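Local atomic coordinates of phosphatidylserine synthase (Haemophilus influenzae, PDB entry 3HSI), a protein that belongs to the phospholipase D superfamily of alpha/beta proteins, with a phospholipase D active-site motif and a PLD-like domain. Residues 264-269 against 374-379; 274-279 against 289-294; 281-286 against 301-306; 337-342 against 351-356. One frame throughout, in Å; residues are numbered along the deposited sequence.

How the contacts relate
All four contacts lie in the PLD-like region and pack helices, or the turn before one, on the same mixed sheet. Its relevant strands run in the order 351-356, 300-306, 273-277, 367-370, 374-378. Centres about 6 Å apart make contacts 2 and 3 the closest pair: both belong to the beta-alpha-beta unit 273-277, 285-296, 300-306, and their segments interleave along the chain. Contact 4 follows contact 3, with centres about 9 Å apart and strands 300-306 and 351-356 adjacent. Contact 1 spans the other three in sequence, and its centre is about 20 Å from that of contact 4. Phe267 touches Ile276, and Ala292 touches Phe342, so packing on the sheet connects neighbouring contacts.

Contact 1: 264-269 against 374-379; sequences EDLFLQ and YILLTG
The helical layer of the PLD-like alpha/beta domain meets its mixed sheet where Leu266, near the C-terminal end of helix 258-268, packs on Tyr374 and Leu376 of strand 374-378. The two strand residues are two apart and both direct CB toward the helix, while the intervening Ile375 faces the other way. Leu266 reaches them with its two methyl branches. CD2 makes a CH-pi contact over one face of the Tyr374 ring, 3.9 Å from the centroid and 26° off the normal. The methyl is offset toward the rim on the CB side, as the 3.5 Å from Leu266 CD2 to Tyr374 CG indicates. In the tyrosine, chi1 of -60° places CG anti to the carbonyl carbon, and chi2 of -82° turns a face of the ring toward Leu266 CD2. Leu396 of strand 391-398 touches both Leu266 and Tyr374, and the Tyr398 ring also meets Tyr374. On the other branch, Leu266 CD1 packs more loosely against Leu376 CD2, at 4.3 Å.

Contact 2: 274-279 against 289-294; sequences LVICTP and HKIATL
Leu274 and Leu294 meet through single methyl groups, Leu274 CD2 lying 3.6 Å from Leu294 CD1, and the two side chains cross at about a right angle. The same Leu274 CD2 also touches Ile291 CD1 at 3.5 Å, again crosswise, so one strand methyl sits against residues one turn apart on the helix. Ile276, two positions further along the strand, approaches Ile291 differently: the side chains meet tip to tip, with Ile276 CD1 3.7 Å from Ile291 CD1. The distances to Ile291 describe one of its two conformers and are less certain than the leucine pair. In Leu274, chi1 of 174° sets CG opposite the backbone N, and chi2 of 60° then leaves CD2 as the extended branch, directed at the helix.

The next shell is apolar as well. Phe267 of helix 258-268 touches Leu274 and Ile276, and Val368 and Val370 of strand 367-370 touch Leu274. Backbone hydrogen bonds pair Leu274 O with Glu302 N and Ile276 N with Glu302 O, holding the strand beside 300-306. The axes of strand 274-277 and helix 289-294 approach to 11.6 Å, and their directions differ by 148°, so the helix runs back roughly antiparallel to the strand. That return path between two parallel strands is characteristic of a beta-alpha-beta unit.

Contact 3: 281-286 against 301-306; sequences FNFPRT and VEIIVG
Phe281 and Phe283 reach strand 300-306 by different first torsions: chi1 of -171° extends the Phe281 ring opposite its backbone N, whereas -66° sets that of Phe283 opposite its carbonyl carbon. Both rings converge on the end of Ile303, whose chi2 of 171° stretches CD1 away from the strand. This is the connection of the beta-alpha-beta unit 273-277, 285-296, 300-306, in which the turn leading into the helix folds over the second strand; Pro284 is the N-cap of that helix.

The Ile303 methyl lies at the edge of the Phe281 ring, near its plane, with Phe281 CE1 4.5 Å from Ile303 CD1. Ile303 CD1 also meets the Phe283 ring obliquely, 4.3 Å from Phe283 CE2. No hydrogen bond crosses the contact, and the spacing of these apolar atoms is moderate rather than tight.

Other parts of the fold touch the four residues Phe281, Phe283, Ile303 and Val305. Phe338 of helix 327-341 meets both the Phe281 ring and Ile303, while Phe283 touches Ile276 of the first strand. Leu335 of the same helix as Phe338 packs on both Phe281 and Val305. The backbones come nearest at Phe281 and Val305, their CA atoms 6.6 Å apart. Val305 CG1 fits beside the start of the turn, 4.4 Å from Phe281 CB and 4.1 Å from Phe281 N.

Contact 4: 337-342 against 351-356; sequences RFCEKF and LVVRLW
Phe342 and Cys339 face Leu351 and Val353 at similar backbone separations, with CA atoms 7.7 Å apart for Phe342 and Leu351 and 8.1 Å for Cys339 and Val353, so the end of helix 327-341 stays close to strand 351-356 over two pairs. Phe342 is where the chain leaves helical geometry, and it is also the N-cap of helix 343-348.

Two of the three side-chain contacts fall on Leu351, chiefly on its CD2. That methyl, Leu351 CD2, lies 3.6 Å from Phe338 CE2, approaching the ring obliquely, and Leu351 CD2 is equally near Phe342 CB. The second of these meetings is with the base of the phenylalanine: CB is directed at the strand, but chi1 of -62° swings the Phe342 ring back from it. That ring instead places Phe342 CD2 over one face of the Phe338 ring, 3.5 Å above the plane and toward the rim. At the second backbone pair Cys339 SG rests 3.9 Å from Val353 CG2, a purely apolar touch.

Further residues close in around this group. Leu295 of helix 285-296 touches Phe342 and Leu351, and Ile346 of helix 343-348 packs on Leu351 and Val353. Strand 351-356 itself lies in the sheet between parallel strand 300-306 and antiparallel strand 419-421.

Contact 1: 264-269 against 374-379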
loop_
_atom_site.group_PDB
_atom_site.type_symbol
_atom_site.label_atom_id
_atom_site.label_comp_id
_atom_site.label_asym_id
_atom_site.label_seq_id
_atom_site.Cartn_x
_atom_site.Cartn_y
_atom_site.Cartn_z
ATOM N N GLU C 264 -20.662 -0.991 1.958
ATOM C CA GLU C 264 -20.901 -2.067 1.000
ATOM C C GLU C 264 -22.303 -2.628 1.199
ATOM O O GLU C 264 -23.024 -2.854 0.238
ATOM C CB GLU C 264 -19.841 -3.183 1.123
ATOM C CG GLU C 264 -18.414 -2.667 0.842
ATOM C CD GLU C 264 -17.322 -3.723 1.001
ATOM O OE1 GLU C 264 -17.667 -4.917 1.059
ATOM O OE2 GLU C 264 -16.112 -3.363 1.060
ATOM N N ASP C 265 -22.696 -2.820 2.450
ATOM C CA ASP C 265 -24.015 -3.357 2.740
ATOM C C ASP C 265 -25.159 -2.368 2.451
ATOM O O ASP C 265 -26.257 -2.783 2.084
ATOM C CB ASP C 265 -24.083 -3.884 4.190
ATOM C CG ASP C 265 -23.216 -5.149 4.397
ATOM O OD1 ASP C 265 -22.818 -5.796 3.381
ATOM O OD2 ASP C 265 -22.928 -5.509 5.562
ATOM N N LEU C 266 -24.904 -1.082 2.638
ATOM C CA LEU C 266 -25.868 -0.051 2.279
ATOM C C LEU C 266 -26.164 -0.128 0.768
ATOM O O LEU C 266 -27.314 -0.152 0.365
ATOM C CB LEU C 266 -25.391 1.340 2.722
ATOM C CG LEU C 266 -25.487 1.746 4.215
ATOM C CD1 LEU C 266 -24.778 3.092 4.472
ATOM C CD2 LEU C 266 -26.946 1.889 4.655
ATOM N N PHE C 267 -25.127 -0.250 -0.049
ATOM C CA PHE C 267 -25.253 -0.339 -1.514
ATOM C C PHE C 267 -25.988 -1.609 -1.932
ATOM O O PHE C 267 -26.745 -1.600 -2.900
ATOM C CB PHE C 267 -23.881 -0.378 -2.178
ATOM C CG PHE C 267 -23.252 0.972 -2.423
ATOM C CD1 PHE C 267 -22.686 1.270 -3.665
ATOM C CD2 PHE C 267 -23.169 1.920 -1.419
ATOM C CE1 PHE C 267 -22.083 2.504 -3.889
ATOM C CE2 PHE C 267 -22.557 3.159 -1.638
ATOM C CZ PHE C 267 -22.015 3.444 -2.873
ATOM N N LEU C 268 -25.749 -2.712 -1.230
ATOM C CA LEU C 268 -26.460 -3.947 -1.558
ATOM C C LEU C 268 -27.907 -3.916 -1.161
ATOM O O LEU C 268 -28.681 -4.678 -1.697
ATOM C CB LEU C 268 -25.827 -5.146 -0.866
ATOM C CG LEU C 268 -24.498 -5.601 -1.429
ATOM C CD1 LEU C 268 -23.844 -6.474 -0.407
ATOM C CD2 LEU C 268 -24.737 -6.329 -2.730
ATOM N N GLN C 269 -28.262 -3.082 -0.185
ATOM C CA GLN C 269 -29.606 -3.071 0.367
ATOM C C GLN C 269 -30.492 -1.955 -0.145
ATOM O O GLN C 269 -31.532 -1.688 0.441
ATOM C CB GLN C 269 -29.556 -2.995 1.909
ATOM C CG GLN C 269 -29.318 -4.369 2.552
ATOM C CD GLN C 269 -30.513 -5.277 2.353
ATOM O OE1 GLN C 269 -31.618 -4.955 2.792
ATOM N NE2 GLN C 269 -30.303 -6.412 1.678
ATOM N N TYR C 374 -31.785 5.368 5.110
ATOM C CA TYR C 374 -30.435 5.638 5.640
ATOM C C TYR C 374 -29.775 6.840 5.006
ATOM O O TYR C 374 -29.893 7.055 3.790
ATOM C CB TYR C 374 -29.517 4.466 5.367
ATOM C CG TYR C 374 -29.956 3.162 5.979
ATOM C CD1 TYR C 374 -29.686 2.881 7.323
ATOM C CD2 TYR C 374 -30.617 2.216 5.216
ATOM C CE1 TYR C 374 -30.056 1.692 7.898
ATOM C CE2 TYR C 374 -31.018 1.013 5.779
ATOM C CZ TYR C 374 -30.720 0.759 7.121
ATOM O OH TYR C 374 -31.086 -0.419 7.685
ATOM N N ILE C 375 -29.028 7.569 5.836
ATOM C CA ILE C 375 -28.278 8.775 5.473
ATOM C C ILE C 375 -26.933 8.633 6.194
ATOM O O ILE C 375 -26.851 8.742 7.416
ATOM C CB ILE C 375 -29.001 10.097 5.989
ATOM C CG1 ILE C 375 -30.411 10.213 5.419
ATOM C CG2 ILE C 375 -28.247 11.364 5.592
ATOM C CD1 ILE C 375 -31.511 9.950 6.430
ATOM N N LEU C 376 -25.880 8.392 5.426
ATOM C CA LEU C 376 -24.546 8.273 5.967
ATOM C C LEU C 376 -23.780 9.578 5.841
ATOM O O LEU C 376 -23.534 10.074 4.716
ATOM C CB LEU C 376 -23.773 7.189 5.217
ATOM C CG LEU C 376 -22.334 6.976 5.684
ATOM C CD1 LEU C 376 -22.324 6.571 7.156
ATOM C CD2 LEU C 376 -21.594 5.914 4.818
ATOM N N LEU C 377 -23.395 10.110 6.991
ATOM C CA LEU C 377 -22.524 11.261 7.045
ATOM C C LEU C 377 -21.135 10.711 7.247
ATOM O O LEU C 377 -20.872 9.987 8.221
ATOM C CB LEU C 377 -22.885 12.173 8.221
ATOM C CG LEU C 377 -24.375 12.397 8.475
ATOM C CD1 LEU C 377 -24.606 13.187 9.796
ATOM C CD2 LEU C 377 -25.074 13.061 7.305
ATOM N N THR C 378 -20.232 11.042 6.342
ATOM C CA THR C 378 -18.948 10.448 6.409
ATOM C C THR C 378 -17.910 11.366 5.827
ATOM O O THR C 378 -18.218 12.200 4.964
ATOM C CB THR C 378 -18.953 9.065 5.728
ATOM O OG1 THR C 378 -17.749 8.383 6.041
ATOM C CG2 THR C 378 -19.133 9.144 4.190
ATOM N N GLY C 379 -16.683 11.237 6.314
ATOM C CA GLY C 379 -15.567 11.879 5.665
ATOM C C GLY C 379 -14.974 10.976 4.599
ATOM O O GLY C 379 -14.005 11.352 3.952
#

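Contact 2: 274-279 against 289-294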
loop_
_atom_site.group_PDB
_atom_site.type_symbol
_atom_site.label_atom_id
_atom_site.label_comp_id
_atom_site.label_asym_id
_atom_site.label_seq_id
_atom_site.Cartn_x
_atom_site.Cartn_y
_atom_site.Cartn_z
ATOM N N LEU C 274 -30.424 5.068 -4.844
ATOM C CA LEU C 274 -29.166 5.338 -4.168
ATOM C C LEU C 274 -28.704 6.681 -4.632
ATOM O O LEU C 274 -28.659 6.931 -5.825
ATOM C CB LEU C 274 -28.120 4.301 -4.582
ATOM C CG LEU C 274 -26.690 4.495 -4.088
ATOM C CD1 LEU C 274 -26.684 4.488 -2.563
ATOM C CD2 LEU C 274 -25.765 3.347 -4.666
ATOM N N VAL C 275 -28.359 7.543 -3.694
ATOM C CA VAL C 275 -27.716 8.804 -4.045
ATOM C C VAL C 275 -26.319 8.798 -3.466
ATOM O O VAL C 275 -26.129 8.403 -2.336
ATOM C CB VAL C 275 -28.508 10.037 -3.487
ATOM C CG1 VAL C 275 -27.843 11.356 -3.910
ATOM C CG2 VAL C 275 -29.977 9.993 -3.988
ATOM N N ILE C 276 -25.347 9.270 -4.224
ATOM C CA ILE C 276 -23.964 9.293 -3.772
ATOM C C ILE C 276 -23.372 10.646 -4.104
ATOM O O ILE C 276 -23.596 11.183 -5.199
ATOM C CB ILE C 276 -23.137 8.243 -4.547
ATOM C CG1 ILE C 276 -23.672 6.828 -4.319
ATOM C CG2 ILE C 276 -21.648 8.344 -4.182
ATOM C CD1 ILE C 276 -23.091 5.794 -5.362
ATOM N N CYS C 277 -22.665 11.225 -3.140
ATOM C CA CYS C 277 -21.796 12.380 -3.382
ATOM C C CYS C 277 -20.377 11.916 -3.188
ATOM O O CYS C 277 -20.073 11.233 -2.209
ATOM C CB CYS C 277 -22.095 13.490 -2.389
ATOM S SG CYS C 277 -23.452 14.542 -2.931
ATOM N N THR C 278 -19.505 12.278 -4.114
ATOM C CA THR C 278 -18.094 12.004 -3.958
ATOM C C THR C 278 -17.377 13.171 -4.640
ATOM O O THR C 278 -17.874 13.687 -5.674
ATOM C CB THR C 278 -17.711 10.594 -4.599
ATOM O OG1 THR C 278 -16.321 10.335 -4.410
ATOM C CG2 THR C 278 -17.968 10.553 -6.070
ATOM N N PRO C 279 -16.217 13.601 -4.088
ATOM C CA PRO C 279 -15.441 14.678 -4.728
ATOM C C PRO C 279 -14.935 14.316 -6.125
ATOM O O PRO C 279 -15.179 15.067 -7.083
ATOM C CB PRO C 279 -14.261 14.870 -3.785
ATOM C CG PRO C 279 -14.667 14.163 -2.514
ATOM C CD PRO C 279 -15.538 13.065 -2.899
ATOM N N HIS C 289 -18.822 -2.470 -8.876
ATOM C CA HIS C 289 -19.601 -3.672 -9.081
ATOM C C HIS C 289 -20.999 -3.548 -8.457
ATOM O O HIS C 289 -21.987 -3.963 -9.046
ATOM C CB HIS C 289 -18.881 -4.865 -8.463
ATOM C CG HIS C 289 -17.499 -5.115 -9.011
ATOM N ND1 HIS C 289 -17.184 -5.005 -10.355
ATOM C CD2 HIS C 289 -16.358 -5.523 -8.393
ATOM C CE1 HIS C 289 -15.910 -5.332 -10.537
ATOM N NE2 HIS C 289 -15.386 -5.644 -9.362
ATOM N N LYS C 290 -21.096 -2.988 -7.258
ATOM C CA LYS C 290 -22.410 -2.920 -6.618
ATOM C C LYS C 290 -23.361 -1.943 -7.313
ATOM O O LYS C 290 -24.563 -2.172 -7.364
ATOM C CB LYS C 290 -22.277 -2.662 -5.111
ATOM C CG LYS C 290 -21.818 -3.912 -4.355
ATOM C CD LYS C 290 -21.245 -3.530 -2.992
ATOM C CE LYS C 290 -20.870 -4.758 -2.203
ATOM N NZ LYS C 290 -19.673 -5.397 -2.839
ATOM N N ILE C 291 -22.809 -0.861 -7.853
ATOM C CA ILE C 291 -23.571 0.067 -8.704
ATOM C C ILE C 291 -24.104 -0.639 -9.941
ATOM O O ILE C 291 -25.269 -0.473 -10.317
ATOM C CB ILE C 291 -22.701 1.245 -9.190
ATOM C CG1 ILE C 291 -22.282 2.117 -8.011
ATOM C CG2 ILE C 291 -23.463 2.071 -10.233
ATOM C CD1 ILE C 291 -23.440 2.559 -7.191
ATOM N N ALA C 292 -23.244 -1.432 -10.575
ATOM C CA ALA C 292 -23.627 -2.152 -11.798
ATOM C C ALA C 292 -24.789 -3.107 -11.522
ATOM O O ALA C 292 -25.705 -3.254 -12.358
ATOM C CB ALA C 292 -22.437 -2.909 -12.383
ATOM N N THR C 293 -24.786 -3.727 -10.348
ATOM C CA THR C 293 -25.879 -4.655 -9.988
ATOM C C THR C 293 -27.191 -3.916 -9.805
ATOM O O THR C 293 -28.228 -4.377 -10.291
ATOM C CB THR C 293 -25.567 -5.425 -8.677
ATOM O OG1 THR C 293 -24.338 -6.126 -8.835
ATOM C CG2 THR C 293 -26.688 -6.418 -8.346
ATOM N N LEU C 294 -27.124 -2.790 -9.082
ATOM C CA LEU C 294 -28.272 -1.930 -8.862
ATOM C C LEU C 294 -28.868 -1.511 -10.186
ATOM O O LEU C 294 -30.062 -1.618 -10.371
ATOM C CB LEU C 294 -27.914 -0.703 -8.033
ATOM C CG LEU C 294 -27.486 -1.018 -6.592
ATOM C CD1 LEU C 294 -27.076 0.236 -5.891
ATOM C CD2 LEU C 294 -28.630 -1.813 -5.796
#

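Contact 3: 281-286 against 301-306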
loop_
_atom_site.group_PDB
_atom_site.type_symbol
_atom_site.label_atom_id
_atom_site.label_comp_id
_atom_site.label_asym_id
_atom_site.label_seq_id
_atom_site.Cartn_x
_atom_site.Cartn_y
_atom_site.Cartn_z
ATOM N N PHE C 281 -14.693 11.194 -9.151
ATOM C CA PHE C 281 -15.187 9.917 -9.599
ATOM C C PHE C 281 -14.087 8.856 -9.568
ATOM O O PHE C 281 -13.380 8.656 -10.557
ATOM C CB PHE C 281 -15.763 10.016 -11.007
ATOM C CG PHE C 281 -16.477 8.798 -11.423
ATOM C CD1 PHE C 281 -17.781 8.561 -10.974
ATOM C CD2 PHE C 281 -15.854 7.861 -12.232
ATOM C CE1 PHE C 281 -18.465 7.442 -11.355
ATOM C CE2 PHE C 281 -16.528 6.712 -12.615
ATOM C CZ PHE C 281 -17.833 6.503 -12.175
ATOM N N ASN C 282 -13.970 8.153 -8.446
ATOM C CA ASN C 282 -12.892 7.133 -8.307
ATOM C C ASN C 282 -13.278 6.059 -7.301
ATOM O O ASN C 282 -12.606 5.920 -6.292
ATOM C CB ASN C 282 -11.545 7.798 -7.903
ATOM C CG ASN C 282 -10.364 6.812 -7.913
ATOM O OD1 ASN C 282 -10.279 5.941 -8.776
ATOM N ND2 ASN C 282 -9.449 6.957 -6.949
ATOM N N PHE C 283 -14.353 5.306 -7.592
ATOM C CA PHE C 283 -14.872 4.296 -6.656
ATOM C C PHE C 283 -13.945 3.094 -6.566
ATOM O O PHE C 283 -13.325 2.710 -7.561
ATOM C CB PHE C 283 -16.293 3.827 -7.023
ATOM C CG PHE C 283 -17.328 4.895 -6.898
ATOM C CD1 PHE C 283 -17.632 5.439 -5.663
ATOM C CD2 PHE C 283 -18.020 5.343 -8.010
ATOM C CE1 PHE C 283 -18.591 6.485 -5.544
ATOM C CE2 PHE C 283 -18.978 6.351 -7.900
ATOM C CZ PHE C 283 -19.255 6.936 -6.662
ATOM N N PRO C 284 -13.850 2.507 -5.370
ATOM C CA PRO C 284 -13.264 1.196 -5.239
ATOM C C PRO C 284 -14.003 0.256 -6.179
ATOM O O PRO C 284 -15.199 0.447 -6.408
ATOM C CB PRO C 284 -13.554 0.807 -3.778
ATOM C CG PRO C 284 -14.064 2.016 -3.118
ATOM C CD PRO C 284 -14.560 2.946 -4.152
ATOM N N ARG C 285 -13.296 -0.733 -6.745
ATOM C CA ARG C 285 -13.911 -1.735 -7.622
ATOM C C ARG C 285 -15.116 -2.387 -6.993
ATOM O O ARG C 285 -16.100 -2.624 -7.679
ATOM C CB ARG C 285 -12.887 -2.842 -8.079
ATOM N N THR C 286 -15.055 -2.685 -5.696
ATOM C CA THR C 286 -16.190 -3.318 -5.015
ATOM C C THR C 286 -17.449 -2.439 -5.111
ATOM O O THR C 286 -18.533 -2.966 -5.217
ATOM C CB THR C 286 -15.896 -3.685 -3.506
ATOM O OG1 THR C 286 -17.047 -4.334 -2.930
ATOM C CG2 THR C 286 -15.575 -2.425 -2.644
ATOM N N VAL C 301 -30.038 5.342 -9.468
ATOM C CA VAL C 301 -28.769 5.776 -8.917
ATOM C C VAL C 301 -28.511 7.196 -9.378
ATOM O O VAL C 301 -28.625 7.512 -10.571
ATOM C CB VAL C 301 -27.556 4.882 -9.393
ATOM C CG1 VAL C 301 -26.215 5.435 -8.809
ATOM C CG2 VAL C 301 -27.781 3.404 -9.036
ATOM N N GLU C 302 -28.162 8.042 -8.420
ATOM C CA GLU C 302 -27.794 9.399 -8.711
ATOM C C GLU C 302 -26.363 9.630 -8.195
ATOM O O GLU C 302 -26.069 9.376 -7.052
ATOM C CB GLU C 302 -28.794 10.355 -8.031
ATOM C CG GLU C 302 -28.452 11.812 -8.239
ATOM C CD GLU C 302 -29.391 12.767 -7.512
ATOM O OE1 GLU C 302 -30.364 12.300 -6.854
ATOM O OE2 GLU C 302 -29.168 14.003 -7.619
ATOM N N ILE C 303 -25.477 10.131 -9.041
ATOM C CA ILE C 303 -24.110 10.387 -8.612
ATOM C C ILE C 303 -23.801 11.841 -8.859
ATOM O O ILE C 303 -24.064 12.365 -9.953
ATOM C CB ILE C 303 -23.106 9.480 -9.368
ATOM C CG1 ILE C 303 -23.489 8.001 -9.159
ATOM C CG2 ILE C 303 -21.665 9.799 -8.898
ATOM C CD1 ILE C 303 -22.699 6.968 -10.040
ATOM N N ILE C 304 -23.302 12.512 -7.828
ATOM C CA ILE C 304 -22.999 13.922 -7.936
ATOM C C ILE C 304 -21.510 14.098 -7.687
ATOM O O ILE C 304 -21.025 13.766 -6.626
ATOM C CB ILE C 304 -23.814 14.768 -6.888
ATOM C CG1 ILE C 304 -25.272 14.288 -6.845
ATOM C CG2 ILE C 304 -23.697 16.268 -7.206
ATOM C CD1 ILE C 304 -26.282 15.134 -5.890
ATOM N N VAL C 305 -20.794 14.618 -8.676
ATOM C CA VAL C 305 -19.364 14.907 -8.559
ATOM C C VAL C 305 -19.109 16.303 -9.069
ATOM O O VAL C 305 -19.979 16.908 -9.694
ATOM C CB VAL C 305 -18.500 13.913 -9.404
ATOM C CG1 VAL C 305 -18.524 12.559 -8.763
ATOM C CG2 VAL C 305 -19.025 13.828 -10.836
ATOM N N GLY C 306 -17.919 16.818 -8.795
ATOM C CA GLY C 306 -17.487 18.064 -9.358
ATOM C C GLY C 306 -17.098 17.906 -10.816
ATOM O O GLY C 306 -16.549 16.864 -11.235
#

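Contact 4: 337-342 against 351-356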
loop_
_atom_site.group_PDB
_atom_site.type_symbol
_atom_site.label_atom_id
_atom_site.label_comp_id
_atom_site.label_asym_id
_atom_site.label_seq_id
_atom_site.Cartn_x
_atom_site.Cartn_y
_atom_site.Cartn_z
ATOM N N ARG C 337 -16.139 7.132 -19.389
ATOM C CA ARG C 337 -16.212 5.698 -19.642
ATOM C C ARG C 337 -17.393 5.014 -18.932
ATOM O O ARG C 337 -18.027 4.106 -19.478
ATOM C CB ARG C 337 -14.909 5.008 -19.215
ATOM C CG ARG C 337 -14.689 3.705 -19.931
ATOM C CD ARG C 337 -13.281 3.133 -19.714
ATOM N NE ARG C 337 -13.208 2.271 -18.530
ATOM C CZ ARG C 337 -12.721 2.646 -17.341
ATOM N NH1 ARG C 337 -12.263 3.884 -17.153
ATOM N NH2 ARG C 337 -12.690 1.776 -16.332
ATOM N N PHE C 338 -17.646 5.437 -17.700
ATOM C CA PHE C 338 -18.762 4.943 -16.911
ATOM C C PHE C 338 -20.103 5.312 -17.542
ATOM O O PHE C 338 -21.008 4.482 -17.609
ATOM C CB PHE C 338 -18.663 5.560 -15.524
ATOM C CG PHE C 338 -19.790 5.215 -14.620
ATOM C CD1 PHE C 338 -19.847 3.967 -14.005
ATOM C CD2 PHE C 338 -20.779 6.182 -14.326
ATOM C CE1 PHE C 338 -20.909 3.670 -13.122
ATOM C CE2 PHE C 338 -21.825 5.914 -13.444
ATOM C CZ PHE C 338 -21.900 4.664 -12.825
ATOM N N CYS C 339 -20.219 6.551 -17.999
ATOM C CA CYS C 339 -21.439 7.047 -18.635
ATOM C C CYS C 339 -21.659 6.409 -19.989
ATOM O O CYS C 339 -22.782 6.347 -20.489
ATOM C CB CYS C 339 -21.379 8.561 -18.774
ATOM S SG CYS C 339 -21.422 9.415 -17.148
ATOM N N GLU C 340 -20.585 5.942 -20.596
ATOM C CA GLU C 340 -20.730 5.247 -21.858
ATOM C C GLU C 340 -21.212 3.814 -21.599
ATOM O O GLU C 340 -22.152 3.345 -22.242
ATOM C CB GLU C 340 -19.428 5.271 -22.659
ATOM C CG GLU C 340 -19.649 4.664 -24.024
ATOM C CD GLU C 340 -18.403 4.513 -24.855
ATOM O OE1 GLU C 340 -17.426 5.286 -24.696
ATOM O OE2 GLU C 340 -18.418 3.605 -25.710
ATOM N N LYS C 341 -20.573 3.132 -20.645
ATOM C CA LYS C 341 -21.001 1.798 -20.236
ATOM C C LYS C 341 -22.495 1.806 -19.880
ATOM O O LYS C 341 -23.246 0.931 -20.336
ATOM C CB LYS C 341 -20.161 1.335 -19.054
ATOM C CG LYS C 341 -20.526 -0.021 -18.541
ATOM C CD LYS C 341 -19.717 -0.339 -17.296
ATOM C CE LYS C 341 -19.976 -1.730 -16.764
ATOM N NZ LYS C 341 -19.606 -2.748 -17.802
ATOM N N PHE C 342 -22.930 2.822 -19.114
ATOM C CA PHE C 342 -24.327 2.920 -18.671
ATOM C C PHE C 342 -25.163 3.926 -19.468
ATOM O O PHE C 342 -26.027 4.636 -18.933
ATOM C CB PHE C 342 -24.401 3.135 -17.145
ATOM C CG PHE C 342 -23.816 1.990 -16.364
ATOM C CD1 PHE C 342 -24.473 0.774 -16.308
ATOM C CD2 PHE C 342 -22.575 2.104 -15.755
ATOM C CE1 PHE C 342 -23.932 -0.298 -15.607
ATOM C CE2 PHE C 342 -22.010 1.030 -15.057
ATOM C CZ PHE C 342 -22.685 -0.161 -14.977
ATOM N N LEU C 351 -30.085 6.153 -14.334
ATOM C CA LEU C 351 -28.867 6.698 -13.737
ATOM C C LEU C 351 -28.830 8.178 -14.021
ATOM O O LEU C 351 -28.976 8.606 -15.167
ATOM C CB LEU C 351 -27.620 6.024 -14.322
ATOM C CG LEU C 351 -26.219 6.600 -14.058
ATOM C CD1 LEU C 351 -25.841 6.555 -12.568
ATOM C CD2 LEU C 351 -25.165 5.793 -14.820
ATOM N N VAL C 352 -28.659 8.952 -12.965
ATOM C CA VAL C 352 -28.548 10.393 -13.049
ATOM C C VAL C 352 -27.121 10.770 -12.647
ATOM O O VAL C 352 -26.645 10.396 -11.575
ATOM C CB VAL C 352 -29.593 11.103 -12.139
ATOM C CG1 VAL C 352 -29.308 12.624 -12.036
ATOM C CG2 VAL C 352 -31.018 10.894 -12.719
ATOM N N VAL C 353 -26.431 11.480 -13.522
ATOM C CA VAL C 353 -25.083 11.899 -13.225
ATOM C C VAL C 353 -25.150 13.400 -13.219
ATOM O O VAL C 353 -25.590 13.992 -14.196
ATOM C CB VAL C 353 -24.067 11.371 -14.272
ATOM C CG1 VAL C 353 -22.679 12.040 -14.090
ATOM C CG2 VAL C 353 -23.933 9.863 -14.153
ATOM N N ARG C 354 -24.747 14.012 -12.119
ATOM C CA ARG C 354 -24.786 15.456 -12.029
ATOM C C ARG C 354 -23.402 16.008 -11.847
ATOM O O ARG C 354 -22.622 15.463 -11.066
ATOM C CB ARG C 354 -25.601 15.890 -10.823
ATOM C CG ARG C 354 -27.039 16.009 -11.100
ATOM C CD ARG C 354 -27.694 16.112 -9.773
ATOM N NE ARG C 354 -29.132 16.024 -9.899
ATOM C CZ ARG C 354 -29.921 17.028 -10.246
ATOM N NH1 ARG C 354 -29.430 18.236 -10.539
ATOM N NH2 ARG C 354 -31.218 16.809 -10.296
ATOM N N LEU C 355 -23.101 17.079 -12.564
ATOM C CA LEU C 355 -21.814 17.731 -12.435
ATOM C C LEU C 355 -21.978 19.092 -11.759
ATOM O O LEU C 355 -22.753 19.944 -12.238
ATOM C CB LEU C 355 -21.169 17.924 -13.798
ATOM C CG LEU C 355 -20.691 16.678 -14.568
ATOM C CD1 LEU C 355 -20.101 17.145 -15.877
ATOM C CD2 LEU C 355 -19.649 15.908 -13.797
ATOM N N TRP C 356 -21.224 19.288 -10.675
ATOM C CA TRP C 356 -21.274 20.530 -9.911
ATOM C C TRP C 356 -20.216 21.480 -10.428
ATOM O O TRP C 356 -19.072 21.073 -10.684
ATOM C CB TRP C 356 -21.048 20.255 -8.409
ATOM C CG TRP C 356 -21.263 21.440 -7.474
ATOM C CD1 TRP C 356 -22.414 21.735 -6.766
ATOM C CD2 TRP C 356 -20.288 22.443 -7.094
ATOM N NE1 TRP C 356 -22.206 22.864 -5.985
ATOM C CE2 TRP C 356 -20.931 23.329 -6.180
ATOM C CE3 TRP C 356 -18.962 22.715 -7.490
ATOM C CZ2 TRP C 356 -20.279 24.445 -5.615
ATOM C CZ3 TRP C 356 -18.307 23.813 -6.946
ATOM C CH2 TRP C 356 -18.977 24.675 -5.989
#